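Local structure of member of DUF4221 family (Bacteroides vulgatus, 3S9J) at residues Ile180-Pro185 and Ser221-Asp226. The protein is of unknown function, a single-chain six-bladed beta-propeller of the DUF4221 family that binds sodium ions in the crystal. Residues are numbered along the deposited sequence; the frame is centred on the assembly and turned at random.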
loop_
_atom_site.group_PDB
_atom_site.type_symbol
_atom_site.label_atom_id
_atom_site.label_comp_id
_atom_site.label_asym_id
_atom_site.label_seq_id
_atom_site.Cartn_x
_atom_site.Cartn_y
_atom_site.Cartn_z
ATOM N N ILE A 180 11.470 -14.676 -6.479
ATOM C CA ILE A 180 12.077 -14.632 -5.161
ATOM C C ILE A 180 11.490 -15.799 -4.358
ATOM O O ILE A 180 10.277 -15.996 -4.402
ATOM C CB ILE A 180 11.781 -13.298 -4.476
ATOM C CG1 ILE A 180 12.224 -12.136 -5.403
ATOM C CG2 ILE A 180 12.500 -13.225 -3.131
ATOM C CD1 ILE A 180 13.685 -12.218 -5.878
ATOM N N PRO A 181 12.336 -16.586 -3.676
ATOM C CA PRO A 181 11.822 -17.818 -3.026
ATOM C C PRO A 181 11.100 -17.563 -1.679
ATOM O O PRO A 181 11.469 -18.104 -0.620
ATOM C CB PRO A 181 13.081 -18.675 -2.886
ATOM C CG PRO A 181 14.176 -17.668 -2.718
ATOM C CD PRO A 181 13.811 -16.523 -3.608
ATOM N N ILE A 182 10.069 -16.728 -1.758
ATOM C CA ILE A 182 9.147 -16.421 -0.675
ATOM C C ILE A 182 7.795 -16.780 -1.242
ATOM O O ILE A 182 7.357 -16.179 -2.224
ATOM C CB ILE A 182 9.156 -14.932 -0.323
ATOM C CG1 ILE A 182 10.528 -14.502 0.207
ATOM C CG2 ILE A 182 8.054 -14.586 0.743
ATOM C CD1 ILE A 182 10.622 -12.948 0.312
ATOM N N PHE A 183 7.163 -17.778 -0.640
ATOM C CA PHE A 183 5.973 -18.412 -1.199
ATOM C C PHE A 183 4.724 -18.071 -0.367
ATOM O O PHE A 183 4.812 -17.761 0.815
ATOM C CB PHE A 183 6.185 -19.915 -1.244
ATOM C CG PHE A 183 7.307 -20.322 -2.170
ATOM C CD1 PHE A 183 7.075 -20.433 -3.537
ATOM C CD2 PHE A 183 8.592 -20.521 -1.691
ATOM C CE1 PHE A 183 8.103 -20.781 -4.406
ATOM C CE2 PHE A 183 9.621 -20.874 -2.558
ATOM C CZ PHE A 183 9.369 -20.988 -3.914
ATOM N N TYR A 184 3.570 -18.162 -0.995
ATOM C CA TYR A 184 2.329 -17.946 -0.267
ATOM C C TYR A 184 2.192 -19.021 0.818
ATOM O O TYR A 184 2.564 -20.165 0.619
ATOM C CB TYR A 184 1.126 -18.015 -1.207
ATOM C CG TYR A 184 0.863 -16.758 -1.950
ATOM C CD1 TYR A 184 1.547 -16.455 -3.126
ATOM C CD2 TYR A 184 -0.081 -15.847 -1.489
ATOM C CE1 TYR A 184 1.301 -15.251 -3.839
ATOM C CE2 TYR A 184 -0.330 -14.659 -2.190
ATOM C CZ TYR A 184 0.347 -14.372 -3.364
ATOM O OH TYR A 184 0.071 -13.191 -4.042
ATOM N N PRO A 185 1.706 -18.630 1.990
ATOM C CA PRO A 185 1.587 -19.563 3.096
ATOM C C PRO A 185 0.398 -20.510 2.876
ATOM O O PRO A 185 -0.545 -20.164 2.144
ATOM C CB PRO A 185 1.356 -18.649 4.303
ATOM C CG PRO A 185 0.731 -17.421 3.747
ATOM C CD PRO A 185 1.322 -17.258 2.366
ATOM N N SER A 221 -1.485 -13.029 11.716
ATOM C CA SER A 221 -0.046 -12.955 11.913
ATOM C C SER A 221 0.669 -12.239 10.779
ATOM O O SER A 221 0.237 -12.284 9.623
ATOM C CB SER A 221 0.548 -14.358 12.104
ATOM O OG SER A 221 0.119 -14.917 13.332
ATOM N N LEU A 222 1.749 -11.571 11.145
ATOM C CA LEU A 222 2.681 -10.980 10.184
ATOM C C LEU A 222 3.809 -11.951 9.850
ATOM O O LEU A 222 4.293 -12.688 10.706
ATOM C CB LEU A 222 3.315 -9.711 10.754
ATOM C CG LEU A 222 2.400 -8.533 11.048
ATOM C CD1 LEU A 222 3.212 -7.429 11.758
ATOM C CD2 LEU A 222 1.749 -8.031 9.728
HETATM N N MSE A 223 4.258 -11.881 8.599
HETATM C CA MSE A 223 5.337 -12.695 8.072
HETATM C C MSE A 223 6.543 -11.796 7.920
HETATM O O MSE A 223 6.436 -10.687 7.375
HETATM C CB MSE A 223 4.913 -13.208 6.699
HETATM C CG MSE A 223 5.740 -14.302 6.139
HETATM SE SE MSE A 223 5.276 -14.497 4.267
HETATM C CE MSE A 223 6.574 -13.260 3.597
ATOM N N VAL A 224 7.694 -12.261 8.407
ATOM C CA VAL A 224 8.911 -11.459 8.403
ATOM C C VAL A 224 10.078 -12.278 7.875
ATOM O O VAL A 224 10.219 -13.452 8.199
ATOM C CB VAL A 224 9.249 -10.943 9.819
ATOM C CG1 VAL A 224 10.589 -10.139 9.838
ATOM C CG2 VAL A 224 8.080 -10.151 10.413
ATOM N N THR A 225 10.916 -11.653 7.056
ATOM C CA THR A 225 12.141 -12.288 6.599
ATOM C C THR A 225 13.250 -11.256 6.440
ATOM O O THR A 225 13.011 -10.158 5.978
ATOM C CB THR A 225 11.956 -13.072 5.264
ATOM O OG1 THR A 225 13.199 -13.713 4.905
ATOM C CG2 THR A 225 11.505 -12.191 4.174
ATOM N N ASP A 226 14.453 -11.631 6.855
ATOM C CA ASP A 226 15.656 -10.785 6.764
ATOM C C ASP A 226 16.609 -11.170 5.630
ATOM O O ASP A 226 17.593 -10.450 5.382
ATOM C CB ASP A 226 16.441 -10.861 8.080
ATOM C CG ASP A 226 15.667 -10.323 9.245
ATOM O OD1 ASP A 226 14.718 -9.542 9.035
ATOM O OD2 ASP A 226 16.010 -10.664 10.378
#
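Ile182 sends its two branches to different partners on the strand 221-225. Its CG2 methyl presses on CE, the terminal methyl of selenomethionine Met223, at 3.5 Å, closer than carbon atoms usually pack. Met223 leaves its strand nearly straight, CG anti to the backbone N (chi1 -166°), and then bends at the selenium (chi3 90°), which turns CE across Ile182 at a slant. The second branch makes the looser half of the contact: CD1 of Ile182 points tip to tip at CG2 of Thr225, 4.0 Å away. No hydrogen bond links the two segments, and their backbones stay far apart, with 8.9 Å between CA of Ile182 and CA of Thr225. The contact joins successive blades of the six-bladed beta-propeller: strand 177-183, at the edge of its four-stranded sheet, faces the third strand of the next, with Leu212 and Met166 adding to the apolar layer between them. OG1 of Thr225 is taken up by the turn that follows its strand, hydrogen-bonded to N of Lys229 and O of His230, which leaves the methyl to meet Ile182. Behind strand 177-183, on the more open side, partly exposed Phe183 starts away from the interface and its ring meets that of His165.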